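Local atomic coordinates of putative pterin-4-alpha-carbinolamine dehydratase (Brucella melitensis, PDB entry 3JST), a protein that probably catalyses the dehydration of 4a-hydroxy-tetrahydrobiopterin to dihydrobiopterin, releasing water. Residues N79-E83 against L84-M88; W21-D25 against G26-I30. All coordinates share one frame; numbering follows the deposited sequence.

Both contacts are local, each formed by ten consecutive residues, but they differ in depth and chemistry. Contact 1 is buried and starts helix 83-96, where a threonine and an aspartate bond to backbone amides. Contact 2 is partly buried and joins strand 22-23, at the edge of the antiparallel sheet, to strand 30-35; its turn is exposed, and there a lysine ammonium bonds to backbone carbonyls, while W21 and I30 at its other end are buried. The two meet directly: V81 CG2 packs 3.6 Å from A29 N, and the I30 side chain reaches the backbone at D85, so the helix start rests against the end of the hairpin loop.

Contact 1: N79-E83 against L84-M88; sequences NGVTE and LDIKM
D85 reaches back from the first turn of the helix to lay its carboxylate beside T82 and V81. Its OD2 accepts from T82 N at 2.9 Å, through the lone pair facing away from the other carboxylate oxygen, and the bond is nearly straight, with 168° at the hydrogen. The return bond runs from L84 N to T82 OG1, longer at 3.3 Å and more bent. The chi1 of T82, 74°, sets OG1 between its own backbone N and carbonyl carbon, on the side of the helix start, where it also lies 3.6 Å from L84 CB. T82 is therefore the N-cap of helix 83-96, and with D85 it forms a capping box. T75 reinforces the pair, its hydroxyl hydrogen-bonding to both T82 OG1 and D85 OD2, while H58 NE2 bonds to D85 OD1; the buried carboxylate thus has a polar partner at each oxygen. T82 O accepts from I86 N, and E83 O receives K87 N at 2.8 Å to continue the helix. On the outer side, the E83 chain bends at chi2 (60°) and crosses I86 and K87 at about a right angle, bringing OE1 within 3.7 Å of I86 CB and OE2 within 3.6 Å of K87 CG. V81 CG1 touches I86 CD1 at 4.2 Å, on the side covered by helix 8-16.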
ATOM      1  N   ASN A  79      -6.611  13.738  -2.096  1.00 10.59           N
ATOM      2  CA  ASN A  79      -5.278  14.338  -2.193  1.00 10.08           C
ATOM      3  C   ASN A  79      -4.426  14.057  -0.953  1.00  9.76           C
ATOM      4  O   ASN A  79      -3.788  14.953  -0.390  1.00  9.59           O
ATOM      5  CB  ASN A  79      -5.386  15.846  -2.450  1.00 10.04           C
ATOM      6  CG  ASN A  79      -4.114  16.433  -3.055  1.00  9.93           C
ATOM      7  OD1 ASN A  79      -3.456  15.800  -3.881  1.00  9.81           O
ATOM      8  ND2 ASN A  79      -3.778  17.652  -2.655  1.00  8.85           N
ATOM      9  N   GLY A  80      -4.422  12.801  -0.530  1.00  9.19           N
ATOM     10  CA  GLY A  80      -3.643  12.407   0.627  1.00  9.08           C
ATOM     11  C   GLY A  80      -3.856  10.962   1.011  1.00  8.85           C
ATOM     12  O   GLY A  80      -4.484  10.198   0.275  1.00  8.53           O
ATOM     13  N   VAL A  81      -3.322  10.603   2.176  1.00  8.67           N
ATOM     14  CA  VAL A  81      -3.444   9.261   2.724  1.00  8.59           C
ATOM     15  C   VAL A  81      -4.746   9.156   3.513  1.00  8.68           C
ATOM     16  O   VAL A  81      -5.033  10.004   4.362  1.00  8.78           O
ATOM     17  CB  VAL A  81      -2.251   8.922   3.639  1.00  8.44           C
ATOM     18  CG1 VAL A  81      -2.386   7.507   4.196  1.00  7.99           C
ATOM     19  CG2 VAL A  81      -0.930   9.083   2.873  1.00  8.54           C
ATOM     20  N   THR A  82      -5.526   8.120   3.218  1.00  8.78           N
ATOM     21  CA  THR A  82      -6.804   7.868   3.884  1.00  8.88           C
ATOM     22  C   THR A  82      -6.854   6.411   4.352  1.00  9.14           C
ATOM     23  O   THR A  82      -5.922   5.633   4.115  1.00  8.86           O
ATOM     24  CB  THR A  82      -8.004   8.121   2.934  1.00  8.86           C
ATOM     25  OG1 THR A  82      -8.098   7.058   1.972  1.00  9.15           O
ATOM     26  CG2 THR A  82      -7.872   9.464   2.217  1.00  8.48           C
ATOM     27  N   GLU A  83      -7.959   6.047   4.997  1.00  9.39           N
ATOM     28  CA  GLU A  83      -8.188   4.684   5.471  1.00  9.82           C
ATOM     29  C   GLU A  83      -8.114   3.640   4.348  1.00  9.75           C
ATOM     30  O   GLU A  83      -7.724   2.506   4.595  1.00 10.06           O
ATOM     31  CB  GLU A  83      -9.537   4.607   6.207  1.00 10.06           C
ATOM     32  CG  GLU A  83      -9.945   3.219   6.733  1.00 11.16           C
ATOM     33  CD  GLU A  83      -8.967   2.619   7.745  1.00 13.27           C
ATOM     34  OE1 GLU A  83      -8.098   3.343   8.276  1.00 14.56           O
ATOM     35  OE2 GLU A  83      -9.083   1.407   8.021  1.00 14.35           O
ATOM     36  N   LEU A  84      -8.470   4.022   3.122  1.00  9.64           N
ATOM     37  CA  LEU A  84      -8.338   3.124   1.966  1.00  9.45           C
ATOM     38  C   LEU A  84      -6.888   2.658   1.747  1.00  9.47           C
ATOM     39  O   LEU A  84      -6.635   1.495   1.427  1.00  9.41           O
ATOM     40  CB  LEU A  84      -8.843   3.816   0.700  1.00  9.55           C
ATOM     41  CG  LEU A  84     -10.334   4.132   0.616  1.00  9.96           C
ATOM     42  CD1 LEU A  84     -10.638   4.979  -0.620  1.00  9.88           C
ATOM     43  CD2 LEU A  84     -11.153   2.853   0.616  1.00 10.67           C
ATOM     44  N   ASP A  85      -5.940   3.576   1.920  1.00  9.18           N
ATOM     45  CA  ASP A  85      -4.523   3.256   1.794  1.00  9.22           C
ATOM     46  C   ASP A  85      -4.072   2.358   2.937  1.00  9.32           C
ATOM     47  O   ASP A  85      -3.296   1.421   2.737  1.00  8.85           O
ATOM     48  CB  ASP A  85      -3.696   4.539   1.775  1.00  9.26           C
ATOM     49  CG  ASP A  85      -4.098   5.454   0.646  1.00  9.15           C
ATOM     50  OD1 ASP A  85      -4.004   5.007  -0.518  1.00  9.37           O
ATOM     51  OD2 ASP A  85      -4.526   6.598   0.922  1.00  8.02           O
ATOM     52  N   ILE A  86      -4.581   2.642   4.131  1.00  9.61           N
ATOM     53  CA  ILE A  86      -4.303   1.813   5.300  1.00  9.95           C
ATOM     54  C   ILE A  86      -4.856   0.398   5.100  1.00 10.10           C
ATOM     55  O   ILE A  86      -4.182  -0.575   5.405  1.00 10.36           O
ATOM     56  CB  ILE A  86      -4.894   2.420   6.597  1.00  9.73           C
ATOM     57  CG1 ILE A  86      -4.404   3.864   6.816  1.00  9.82           C
ATOM     58  CG2 ILE A  86      -4.544   1.548   7.799  1.00  9.57           C
ATOM     59  CD1 ILE A  86      -2.899   4.080   6.641  1.00  9.61           C
ATOM     60  N   LYS A  87      -6.079   0.292   4.590  1.00 10.46           N
ATOM     61  CA  LYS A  87      -6.688  -1.017   4.316  1.00 10.87           C
ATOM     62  C   LYS A  87      -5.876  -1.817   3.295  1.00 10.77           C
ATOM     63  O   LYS A  87      -5.658  -3.023   3.464  1.00 10.58           O
ATOM     64  CB  LYS A  87      -8.130  -0.853   3.825  1.00 10.95           C
ATOM     65  CG  LYS A  87      -9.096  -0.422   4.907  1.00 12.23           C
ATOM     66  CD  LYS A  87     -10.504  -0.199   4.369  1.00 14.08           C
ATOM     67  CE  LYS A  87     -11.280  -1.493   4.279  1.00 15.86           C
ATOM     68  NZ  LYS A  87     -12.678  -1.271   3.801  1.00 18.17           N
ATOM     69  N   MET A  88      -5.429  -1.140   2.241  1.00 10.86           N
ATOM     70  CA  MET A  88      -4.657  -1.790   1.189  1.00 11.21           C
ATOM     71  C   MET A  88      -3.298  -2.255   1.711  1.00 11.10           C
ATOM     72  O   MET A  88      -2.891  -3.381   1.454  1.00 11.02           O
ATOM     73  CB  MET A  88      -4.484  -0.853  -0.013  1.00 11.28           C
ATOM     74  CG  MET A  88      -3.633  -1.421  -1.147  1.00 12.16           C
ATOM     75  SD  MET A  88      -4.259  -2.970  -1.824  1.00 14.00           S
ATOM     76  CE  MET A  88      -5.534  -2.350  -2.929  1.00 13.53           C
TER

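Contact 2: W21-D25 against G26-I30; sequences WQKVD and GREAI
With chi1 to chi3 all near 180° and a bend only at chi4 (-58°), the side chain of K23 runs out along the hairpin and turns its ammonium in over the backbone of the turn. There NZ donates to R27 O at 2.8 Å, from above the carbonyl plane, and to V24 O. The latter oxygen also accepts from R27 N at 3.0 Å, and the two donors approach it from opposite faces of its plane. The V24 and R27 side chains lie side by side, CG1 of V24 being 3.5 Å from R27 CB, while V24 N gives A29 O an almost straight bond of 2.8 Å. At the other end, the I30 carbonyl lies at the benzo edge of the W21 ring, near its plane, while I30 CG1, out of that plane, packs 3.8 Å from W21 CE3. The indole NE1 bonds to N93, and A89 of helix 83-96 touches both residues. K23 and I30 form an antiparallel non-hydrogen-bonded pair, and the type II turn V24-R27, with G26 at positive phi, lies in the loop of a beta hairpin that connects the edge strand 22-23 to strand 30-35.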
ATOM      1  N   TRP A  21       6.152  -0.406   6.104  1.00 12.61           N
ATOM      2  CA  TRP A  21       5.616   0.783   5.434  1.00 12.64           C
ATOM      3  C   TRP A  21       6.178   2.077   6.030  1.00 12.98           C
ATOM      4  O   TRP A  21       6.374   2.187   7.251  1.00 12.75           O
ATOM      5  CB  TRP A  21       4.083   0.798   5.483  1.00 12.52           C
ATOM      6  CG  TRP A  21       3.459  -0.263   4.627  1.00 11.97           C
ATOM      7  CD1 TRP A  21       3.240  -1.568   4.967  1.00 11.34           C
ATOM      8  CD2 TRP A  21       2.989  -0.115   3.278  1.00 11.26           C
ATOM      9  NE1 TRP A  21       2.654  -2.240   3.917  1.00 10.60           N
ATOM     10  CE2 TRP A  21       2.486  -1.371   2.870  1.00 10.25           C
ATOM     11  CE3 TRP A  21       2.939   0.958   2.379  1.00 10.82           C
ATOM     12  CZ2 TRP A  21       1.948  -1.585   1.602  1.00  9.99           C
ATOM     13  CZ3 TRP A  21       2.396   0.748   1.121  1.00 10.88           C
ATOM     14  CH2 TRP A  21       1.912  -0.520   0.741  1.00 10.73           C
ATOM     15  N   GLN A  22       6.436   3.049   5.156  1.00 13.09           N
ATOM     16  CA  GLN A  22       6.957   4.355   5.561  1.00 13.53           C
ATOM     17  C   GLN A  22       6.265   5.457   4.774  1.00 13.10           C
ATOM     18  O   GLN A  22       5.730   5.215   3.696  1.00 12.57           O
ATOM     19  CB  GLN A  22       8.472   4.432   5.312  1.00 13.95           C
ATOM     20  CG  GLN A  22       9.284   3.286   5.919  1.00 16.42           C
ATOM     21  CD  GLN A  22      10.741   3.288   5.462  1.00 20.53           C
ATOM     22  OE1 GLN A  22      11.214   4.246   4.838  1.00 23.26           O
ATOM     23  NE2 GLN A  22      11.457   2.204   5.764  1.00 21.74           N
ATOM     24  N   LYS A  23       6.285   6.670   5.314  1.00 13.18           N
ATOM     25  CA  LYS A  23       5.813   7.832   4.575  1.00 13.35           C
ATOM     26  C   LYS A  23       6.791   8.114   3.443  1.00 13.36           C
ATOM     27  O   LYS A  23       7.999   8.028   3.632  1.00 12.84           O
ATOM     28  CB  LYS A  23       5.719   9.064   5.481  1.00 13.41           C
ATOM     29  CG  LYS A  23       5.190  10.301   4.761  1.00 13.66           C
ATOM     30  CD  LYS A  23       5.149  11.525   5.666  1.00 13.99           C
ATOM     31  CE  LYS A  23       4.706  12.761   4.894  1.00 13.26           C
ATOM     32  NZ  LYS A  23       5.608  13.035   3.731  1.00 11.91           N
ATOM     33  N   VAL A  24       6.268   8.450   2.271  1.00 13.71           N
ATOM     34  CA  VAL A  24       7.123   8.831   1.152  1.00 13.97           C
ATOM     35  C   VAL A  24       7.703  10.211   1.434  1.00 14.62           C
ATOM     36  O   VAL A  24       6.984  11.136   1.805  1.00 14.24           O
ATOM     37  CB  VAL A  24       6.368   8.829  -0.186  1.00 13.96           C
ATOM     38  CG1 VAL A  24       7.259   9.393  -1.313  1.00 13.16           C
ATOM     39  CG2 VAL A  24       5.906   7.423  -0.518  1.00 13.00           C
ATOM     40  N   ASP A  25       9.018  10.323   1.276  1.00 15.55           N
ATOM     41  CA  ASP A  25       9.743  11.556   1.546  1.00 16.52           C
ATOM     42  C   ASP A  25       9.210  12.685   0.666  1.00 16.61           C
ATOM     43  O   ASP A  25       9.253  12.595  -0.558  1.00 16.90           O
ATOM     44  CB  ASP A  25      11.239  11.332   1.281  1.00 17.03           C
ATOM     45  CG  ASP A  25      12.116  12.352   1.957  1.00 18.88           C
ATOM     46  OD1 ASP A  25      11.605  13.388   2.442  1.00 22.19           O
ATOM     47  OD2 ASP A  25      13.337  12.109   2.005  1.00 22.31           O
ATOM     48  N   GLY A  26       8.682  13.732   1.296  1.00 16.88           N
ATOM     49  CA  GLY A  26       8.129  14.884   0.574  1.00 16.83           C
ATOM     50  C   GLY A  26       6.763  14.669  -0.067  1.00 16.77           C
ATOM     51  O   GLY A  26       6.300  15.515  -0.829  1.00 17.15           O
ATOM     52  N   ARG A  27       6.105  13.550   0.236  1.00 16.48           N
ATOM     53  CA  ARG A  27       4.843  13.204  -0.428  1.00 16.15           C
ATOM     54  C   ARG A  27       3.799  12.712   0.561  1.00 15.19           C
ATOM     55  O   ARG A  27       4.124  12.045   1.540  1.00 15.02           O
ATOM     56  CB  ARG A  27       5.080  12.127  -1.492  1.00 16.40           C
ATOM     57  CG  ARG A  27       5.967  12.550  -2.662  1.00 17.66           C
ATOM     58  CD  ARG A  27       5.298  13.608  -3.547  1.00 19.31           C
ATOM     59  NE  ARG A  27       3.979  13.183  -4.017  1.00 21.07           N
ATOM     60  CZ  ARG A  27       3.749  12.394  -5.069  1.00 22.05           C
ATOM     61  NH1 ARG A  27       4.749  11.915  -5.808  1.00 22.18           N
ATOM     62  NH2 ARG A  27       2.497  12.072  -5.381  1.00 22.27           N
ATOM     63  N   GLU A  28       2.541  13.048   0.296  1.00 14.47           N
ATOM     64  CA  GLU A  28       1.419  12.542   1.088  1.00 13.98           C
ATOM     65  C   GLU A  28       1.039  11.159   0.562  1.00 12.96           C
ATOM     66  O   GLU A  28       0.042  10.987  -0.144  1.00 12.34           O
ATOM     67  CB  GLU A  28       0.230  13.504   1.029  1.00 14.16           C
ATOM     68  CG  GLU A  28       0.540  14.907   1.529  1.00 15.78           C
ATOM     69  CD  GLU A  28       1.008  14.933   2.970  1.00 18.21           C
ATOM     70  OE1 GLU A  28       0.426  14.207   3.808  1.00 21.31           O
ATOM     71  OE2 GLU A  28       1.959  15.687   3.267  1.00 20.01           O
ATOM     72  N   ALA A  29       1.870  10.184   0.909  1.00 12.09           N
ATOM     73  CA  ALA A  29       1.720   8.820   0.434  1.00 11.65           C
ATOM     74  C   ALA A  29       2.554   7.888   1.311  1.00 11.29           C
ATOM     75  O   ALA A  29       3.481   8.333   2.001  1.00 11.15           O
ATOM     76  CB  ALA A  29       2.158   8.719  -1.038  1.00 11.57           C
ATOM     77  N   ILE A  30       2.220   6.602   1.293  1.00 10.84           N
ATOM     78  CA  ILE A  30       2.997   5.602   2.029  1.00 10.73           C
ATOM     79  C   ILE A  30       3.526   4.543   1.075  1.00 10.76           C
ATOM     80  O   ILE A  30       2.956   4.318   0.002  1.00 10.90           O
ATOM     81  CB  ILE A  30       2.181   4.951   3.176  1.00 10.79           C
ATOM     82  CG1 ILE A  30       0.948   4.210   2.639  1.00 10.47           C
ATOM     83  CG2 ILE A  30       1.773   6.019   4.194  1.00 10.36           C
ATOM     84  CD1 ILE A  30       0.160   3.451   3.714  1.00 10.31           C
TER